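Local coordinates for conserved lipoprotein, putative (PDB 4L1N) that is a putative lipoprotein of unknown function whose DUF4652 domain is related by family to beta-propellers, at residues Tyr122-Met132 with Val172-Ile181. Residues are numbered along the deposited sequence; the frame is centred on the assembly and turned at random.
Sequences YIDWFDDNNLM and VYAVKKGDKI
Lys176 lies over one face of the Phe126 ring where two beta-hairpins of separate antiparallel sheets pack through their side chains. Strands 118-125 and 169-177, each outermost in its sheet, lie side by side with no backbone hydrogen bond across them, as between neighbouring blades if the fold is a propeller, which the family's clan suggests; the axes of 122-125 and 172-177 run nearly parallel, 7.1 Å apart. The long lysine suits its place because its methylenes can lie on an aromatic face while its ammonium reaches polar atoms: Lys176 CE sits 3.9 Å from the Phe126 ring centroid, and NZ, farther out over the same face, makes a cation-pi contact. An extended chain bent only at its last torsion (chi4 -81°) brings Lys176 NZ to the Phe126 backbone O, 2.8 Å away. At the edge of this ring, Phe126 CE2 meets Ile181 CD1. Met132, unbranched and modelled as selenomethionine, reaches across between the hairpins; Met132 SE lies 3.8 Å from Ile181 CG2, and the small Ala174 side chain lets the selenium lie against the strand. Farther along, Tyr122 presents a flat face to Tyr173 CB, 3.5 Å from the ring centroid; with CG between the backbone N and the carbonyl carbon (chi1 63°), the Tyr173 ring turns off from Tyr122. In the type II' turn from Lys177 to Lys180, Gly178 supplies the positive phi, and Lys176 NZ gives a second hydrogen bond, to Gly178 O, 2.8 Å away.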
ATOM      1  N   TYR A 122       2.961  -2.518  -0.373  1.00 46.87           N
ATOM      2  CA  TYR A 122       3.462  -2.057   0.933  1.00 46.33           C
ATOM      3  C   TYR A 122       2.487  -1.046   1.504  1.00 52.11           C
ATOM      4  O   TYR A 122       2.013  -0.168   0.779  1.00 51.42           O
ATOM      5  CB  TYR A 122       4.890  -1.457   0.859  1.00 45.15           C
ATOM      6  CG  TYR A 122       5.420  -0.957   2.196  1.00 45.36           C
ATOM      7  CD1 TYR A 122       5.189   0.352   2.617  1.00 46.58           C
ATOM      8  CD2 TYR A 122       6.143  -1.793   3.040  1.00 46.35           C
ATOM      9  CE1 TYR A 122       5.629   0.800   3.862  1.00 48.63           C
ATOM     10  CE2 TYR A 122       6.577  -1.358   4.292  1.00 45.36           C
ATOM     11  CZ  TYR A 122       6.322  -0.061   4.700  1.00 54.65           C
ATOM     12  OH  TYR A 122       6.748   0.379   5.939  1.00 58.60           O
ATOM     13  N   ILE A 123       2.175  -1.189   2.804  1.00 49.62           N
ATOM     14  CA  ILE A 123       1.282  -0.283   3.498  1.00 49.79           C
ATOM     15  C   ILE A 123       1.877   0.086   4.857  1.00 55.62           C
ATOM     16  O   ILE A 123       2.532  -0.733   5.508  1.00 55.73           O
ATOM     17  CB  ILE A 123      -0.190  -0.816   3.638  1.00 54.35           C
ATOM     18  CG1 ILE A 123      -0.329  -1.981   4.653  1.00 55.60           C
ATOM     19  CG2 ILE A 123      -0.853  -1.132   2.281  1.00 54.85           C
ATOM     20  CD1 ILE A 123      -1.615  -2.090   5.288  1.00 54.45           C
ATOM     21  N   ASP A 124       1.643   1.335   5.266  1.00 53.77           N
ATOM     22  CA  ASP A 124       1.982   1.891   6.572  1.00 55.37           C
ATOM     23  C   ASP A 124       1.080   3.075   6.836  1.00 60.50           C
ATOM     24  O   ASP A 124       0.427   3.556   5.910  1.00 61.31           O
ATOM     25  CB  ASP A 124       3.449   2.258   6.715  1.00 56.81           C
ATOM     26  CG  ASP A 124       3.991   2.035   8.114  1.00 66.91           C
ATOM     27  OD1 ASP A 124       3.170   1.982   9.078  1.00 63.00           O
ATOM     28  OD2 ASP A 124       5.243   1.919   8.254  1.00 76.56           O
ATOM     29  N   TRP A 125       0.994   3.519   8.091  1.00 56.13           N
ATOM     30  CA  TRP A 125       0.062   4.580   8.448  1.00 55.30           C
ATOM     31  C   TRP A 125       0.592   5.974   8.134  1.00 57.95           C
ATOM     32  O   TRP A 125       1.769   6.251   8.348  1.00 59.24           O
ATOM     33  CB  TRP A 125      -0.333   4.458   9.918  1.00 55.61           C
ATOM     34  CG  TRP A 125      -1.160   3.235  10.178  1.00 57.12           C
ATOM     35  CD1 TRP A 125      -0.715   2.013  10.590  1.00 60.38           C
ATOM     36  CD2 TRP A 125      -2.585   3.115  10.028  1.00 57.67           C
ATOM     37  NE1 TRP A 125      -1.781   1.152  10.760  1.00 60.78           N
ATOM     38  CE2 TRP A 125      -2.940   1.802  10.414  1.00 62.32           C
ATOM     39  CE3 TRP A 125      -3.606   4.002   9.632  1.00 58.89           C
ATOM     40  CZ2 TRP A 125      -4.265   1.342  10.378  1.00 62.68           C
ATOM     41  CZ3 TRP A 125      -4.921   3.548   9.616  1.00 61.15           C
ATOM     42  CH2 TRP A 125      -5.235   2.228   9.957  1.00 62.48           C
ATOM     43  N   PHE A 126      -0.292   6.842   7.605  1.00 52.41           N
ATOM     44  CA  PHE A 126      -0.006   8.242   7.276  1.00 50.79           C
ATOM     45  C   PHE A 126      -0.455   9.119   8.445  1.00 58.91           C
ATOM     46  O   PHE A 126       0.260  10.038   8.845  1.00 61.18           O
ATOM     47  CB  PHE A 126      -0.692   8.659   5.960  1.00 50.47           C
ATOM     48  CG  PHE A 126      -0.461  10.092   5.558  1.00 51.32           C
ATOM     49  CD1 PHE A 126      -1.322  11.097   5.980  1.00 56.00           C
ATOM     50  CD2 PHE A 126       0.623  10.441   4.765  1.00 52.35           C
ATOM     51  CE1 PHE A 126      -1.090  12.427   5.637  1.00 57.29           C
ATOM     52  CE2 PHE A 126       0.857  11.774   4.418  1.00 55.50           C
ATOM     53  CZ  PHE A 126      -0.007  12.757   4.851  1.00 55.41           C
ATOM     54  N   ASP A 127      -1.657   8.851   8.955  1.00 56.30           N
ATOM     55  CA  ASP A 127      -2.274   9.489  10.111  1.00 58.59           C
ATOM     56  C   ASP A 127      -3.305   8.479  10.694  1.00 65.71           C
ATOM     57  O   ASP A 127      -3.215   7.292  10.389  1.00 63.25           O
ATOM     58  CB  ASP A 127      -2.854  10.895   9.786  1.00 60.68           C
ATOM     59  CG  ASP A 127      -3.935  11.023   8.722  1.00 69.48           C
ATOM     60  OD1 ASP A 127      -4.698  10.046   8.519  1.00 70.15           O
ATOM     61  OD2 ASP A 127      -4.080  12.136   8.153  1.00 72.38           O
ATOM     62  N   ASP A 128      -4.243   8.914  11.536  1.00 68.10           N
ATOM     63  CA  ASP A 128      -5.175   7.972  12.170  1.00 70.98           C
ATOM     64  C   ASP A 128      -6.337   7.559  11.263  1.00 75.40           C
ATOM     65  O   ASP A 128      -7.117   6.684  11.655  1.00 77.82           O
ATOM     66  CB  ASP A 128      -5.713   8.538  13.500  1.00 76.78           C
ATOM     67  CG  ASP A 128      -4.617   8.850  14.508  1.00 93.27           C
ATOM     68  OD1 ASP A 128      -3.857   7.918  14.873  1.00 93.40           O
ATOM     69  OD2 ASP A 128      -4.512  10.024  14.925  1.00102.98           O
ATOM     70  N   ASN A 129      -6.434   8.135  10.050  1.00 69.15           N
ATOM     71  CA  ASN A 129      -7.528   7.822   9.128  1.00 67.82           C
ATOM     72  C   ASN A 129      -7.059   7.425   7.747  1.00 66.68           C
ATOM     73  O   ASN A 129      -7.884   7.005   6.938  1.00 65.50           O
ATOM     74  CB  ASN A 129      -8.477   9.010   9.006  1.00 72.58           C
ATOM     75  CG  ASN A 129      -9.074   9.431  10.317  1.00101.60           C
ATOM     76  OD1 ASN A 129      -9.820   8.682  10.970  1.00 95.91           O
ATOM     77  ND2 ASN A 129      -8.715  10.628  10.744  1.00 97.55           N
ATOM     78  N   ASN A 130      -5.758   7.556   7.459  1.00 61.07           N
ATOM     79  CA  ASN A 130      -5.225   7.222   6.139  1.00 57.59           C
ATOM     80  C   ASN A 130      -3.995   6.342   6.213  1.00 58.84           C
ATOM     81  O   ASN A 130      -3.240   6.396   7.184  1.00 58.78           O
ATOM     82  CB  ASN A 130      -4.872   8.495   5.355  1.00 54.74           C
ATOM     83  CG  ASN A 130      -5.981   9.504   5.257  1.00 62.94           C
ATOM     84  OD1 ASN A 130      -6.796   9.485   4.343  1.00 54.76           O
ATOM     85  ND2 ASN A 130      -6.021  10.422   6.193  1.00 56.24           N
ATOM     86  N   LEU A 131      -3.766   5.585   5.133  1.00 53.41           N
ATOM     87  CA  LEU A 131      -2.598   4.737   4.932  1.00 51.55           C
ATOM     88  C   LEU A 131      -1.705   5.286   3.824  1.00 55.12           C
ATOM     89  O   LEU A 131      -2.159   6.051   2.963  1.00 55.82           O
ATOM     90  CB  LEU A 131      -3.012   3.307   4.524  1.00 50.93           C
ATOM     91  CG  LEU A 131      -3.646   2.378   5.542  1.00 56.16           C
ATOM     92  CD1 LEU A 131      -4.354   1.267   4.842  1.00 54.74           C
ATOM     93  CD2 LEU A 131      -2.611   1.797   6.485  1.00 59.78           C
HETATM   94  N   MSE A 132      -0.438   4.857   3.839  1.00 48.20           N
HETATM   95  CA  MSE A 132       0.527   5.022   2.780  1.00 44.21           C
HETATM   96  C   MSE A 132       0.502   3.718   2.058  1.00 50.89           C
HETATM   97  O   MSE A 132       0.751   2.683   2.683  1.00 51.53           O
HETATM   98  CB  MSE A 132       1.917   5.337   3.316  1.00 44.38           C
HETATM   99  CG  MSE A 132       2.079   6.792   3.726  1.00 49.19           C
HETATM  100 SE   MSE A 132       3.851   7.152   4.336  0.75 52.26          SE
HETATM  101  CE  MSE A 132       4.134   5.628   5.555  1.00 49.84           C
ATOM    102  N   VAL A 172       9.445   1.497  -3.284  1.00 37.85           N
ATOM    103  CA  VAL A 172       9.354   0.152  -2.697  1.00 38.29           C
ATOM    104  C   VAL A 172       8.695   0.213  -1.316  1.00 46.12           C
ATOM    105  O   VAL A 172       7.971  -0.723  -0.965  1.00 49.75           O
ATOM    106  CB  VAL A 172      10.687  -0.671  -2.663  1.00 41.46           C
ATOM    107  CG1 VAL A 172      11.116  -1.096  -4.057  1.00 40.65           C
ATOM    108  CG2 VAL A 172      11.817   0.064  -1.964  1.00 40.66           C
ATOM    109  N   TYR A 173       8.924   1.297  -0.546  1.00 42.20           N
ATOM    110  CA  TYR A 173       8.323   1.531   0.776  1.00 43.17           C
ATOM    111  C   TYR A 173       8.519   2.990   1.226  1.00 47.00           C
ATOM    112  O   TYR A 173       9.159   3.760   0.520  1.00 47.14           O
ATOM    113  CB  TYR A 173       8.867   0.545   1.834  1.00 45.98           C
ATOM    114  CG  TYR A 173      10.346   0.644   2.119  1.00 48.60           C
ATOM    115  CD1 TYR A 173      10.829   1.482   3.120  1.00 51.24           C
ATOM    116  CD2 TYR A 173      11.260  -0.183   1.467  1.00 49.60           C
ATOM    117  CE1 TYR A 173      12.192   1.540   3.429  1.00 51.16           C
ATOM    118  CE2 TYR A 173      12.631  -0.104   1.735  1.00 50.48           C
ATOM    119  CZ  TYR A 173      13.088   0.729   2.750  1.00 58.33           C
ATOM    120  OH  TYR A 173      14.429   0.785   3.070  1.00 61.83           O
ATOM    121  N   ALA A 174       7.958   3.363   2.399  1.00 43.74           N
ATOM    122  CA  ALA A 174       8.043   4.688   3.009  1.00 43.15           C
ATOM    123  C   ALA A 174       7.873   4.618   4.526  1.00 52.17           C
ATOM    124  O   ALA A 174       7.195   3.728   5.067  1.00 53.84           O
ATOM    125  CB  ALA A 174       7.009   5.628   2.417  1.00 43.30           C
ATOM    126  N   VAL A 175       8.536   5.565   5.206  1.00 50.47           N
ATOM    127  CA  VAL A 175       8.569   5.750   6.653  1.00 52.39           C
ATOM    128  C   VAL A 175       8.205   7.207   6.906  1.00 56.27           C
ATOM    129  O   VAL A 175       8.838   8.095   6.328  1.00 55.81           O
ATOM    130  CB  VAL A 175       9.947   5.384   7.290  1.00 57.56           C
ATOM    131  CG1 VAL A 175       9.809   5.156   8.786  1.00 60.00           C
ATOM    132  CG2 VAL A 175      10.597   4.165   6.625  1.00 56.84           C
ATOM    133  N   LYS A 176       7.182   7.455   7.737  1.00 51.64           N
ATOM    134  CA  LYS A 176       6.746   8.806   8.052  1.00 51.65           C
ATOM    135  C   LYS A 176       7.086   9.176   9.499  1.00 60.25           C
ATOM    136  O   LYS A 176       6.907   8.362  10.408  1.00 61.09           O
ATOM    137  CB  LYS A 176       5.237   8.938   7.803  1.00 53.28           C
ATOM    138  CG  LYS A 176       4.704  10.359   7.912  1.00 51.66           C
ATOM    139  CD  LYS A 176       3.288  10.479   7.423  1.00 47.41           C
ATOM    140  CE  LYS A 176       2.751  11.860   7.702  1.00 64.61           C
ATOM    141  NZ  LYS A 176       2.289  12.018   9.117  1.00 70.33           N
ATOM    142  N   LYS A 177       7.568  10.418   9.705  1.00 59.45           N
ATOM    143  CA  LYS A 177       7.862  10.995  11.013  1.00 62.78           C
ATOM    144  C   LYS A 177       7.428  12.451  10.957  1.00 70.49           C
ATOM    145  O   LYS A 177       8.143  13.303  10.429  1.00 71.64           O
ATOM    146  CB  LYS A 177       9.347  10.821  11.415  1.00 66.40           C
ATOM    147  CG  LYS A 177       9.712  11.303  12.837  1.00 86.38           C
ATOM    148  CD  LYS A 177       9.208  10.368  13.953  1.00100.33           C
ATOM    149  CE  LYS A 177       9.392  10.954  15.333  1.00115.91           C
ATOM    150  NZ  LYS A 177       8.615  10.209  16.364  1.00126.31           N
ATOM    151  N   GLY A 178       6.230  12.705  11.448  1.00 69.17           N
ATOM    152  CA  GLY A 178       5.648  14.037  11.460  1.00 71.11           C
ATOM    153  C   GLY A 178       5.215  14.484  10.084  1.00 74.28           C
ATOM    154  O   GLY A 178       4.456  13.783   9.413  1.00 73.56           O
ATOM    155  N   ASP A 179       5.721  15.642   9.653  1.00 70.43           N
ATOM    156  CA  ASP A 179       5.427  16.240   8.356  1.00 68.59           C
ATOM    157  C   ASP A 179       6.328  15.676   7.249  1.00 66.97           C
ATOM    158  O   ASP A 179       6.167  16.074   6.102  1.00 67.29           O
ATOM    159  CB  ASP A 179       5.576  17.781   8.439  1.00 73.57           C
ATOM    160  CG  ASP A 179       6.946  18.304   8.889  1.00 94.58           C
ATOM    161  OD1 ASP A 179       7.465  17.819   9.937  1.00 97.15           O
ATOM    162  OD2 ASP A 179       7.468  19.249   8.240  1.00102.86           O
ATOM    163  N   LYS A 180       7.274  14.767   7.575  1.00 59.08           N
ATOM    164  CA  LYS A 180       8.238  14.225   6.595  1.00 54.24           C
ATOM    165  C   LYS A 180       8.058  12.744   6.305  1.00 54.34           C
ATOM    166  O   LYS A 180       7.854  11.953   7.227  1.00 55.17           O
ATOM    167  CB  LYS A 180       9.693  14.415   7.087  1.00 55.43           C
ATOM    168  CG  LYS A 180      10.079  15.813   7.536  1.00 56.95           C
ATOM    169  CD  LYS A 180      10.712  16.642   6.426  1.00 52.61           C
ATOM    170  CE  LYS A 180      10.735  18.110   6.788  1.00 54.54           C
ATOM    171  NZ  LYS A 180      11.830  18.435   7.750  1.00 72.67           N
ATOM    172  N   ILE A 181       8.251  12.353   5.035  1.00 47.46           N
ATOM    173  CA  ILE A 181       8.206  10.950   4.614  1.00 45.26           C
ATOM    174  C   ILE A 181       9.508  10.630   3.897  1.00 50.69           C
ATOM    175  O   ILE A 181       9.871  11.348   2.979  1.00 51.18           O
ATOM    176  CB  ILE A 181       6.961  10.597   3.730  1.00 46.56           C
ATOM    177  CG1 ILE A 181       5.625  11.069   4.362  1.00 48.48           C
ATOM    178  CG2 ILE A 181       6.919   9.116   3.394  1.00 44.75           C
ATOM    179  CD1 ILE A 181       4.441  11.039   3.455  1.00 53.59           C
TER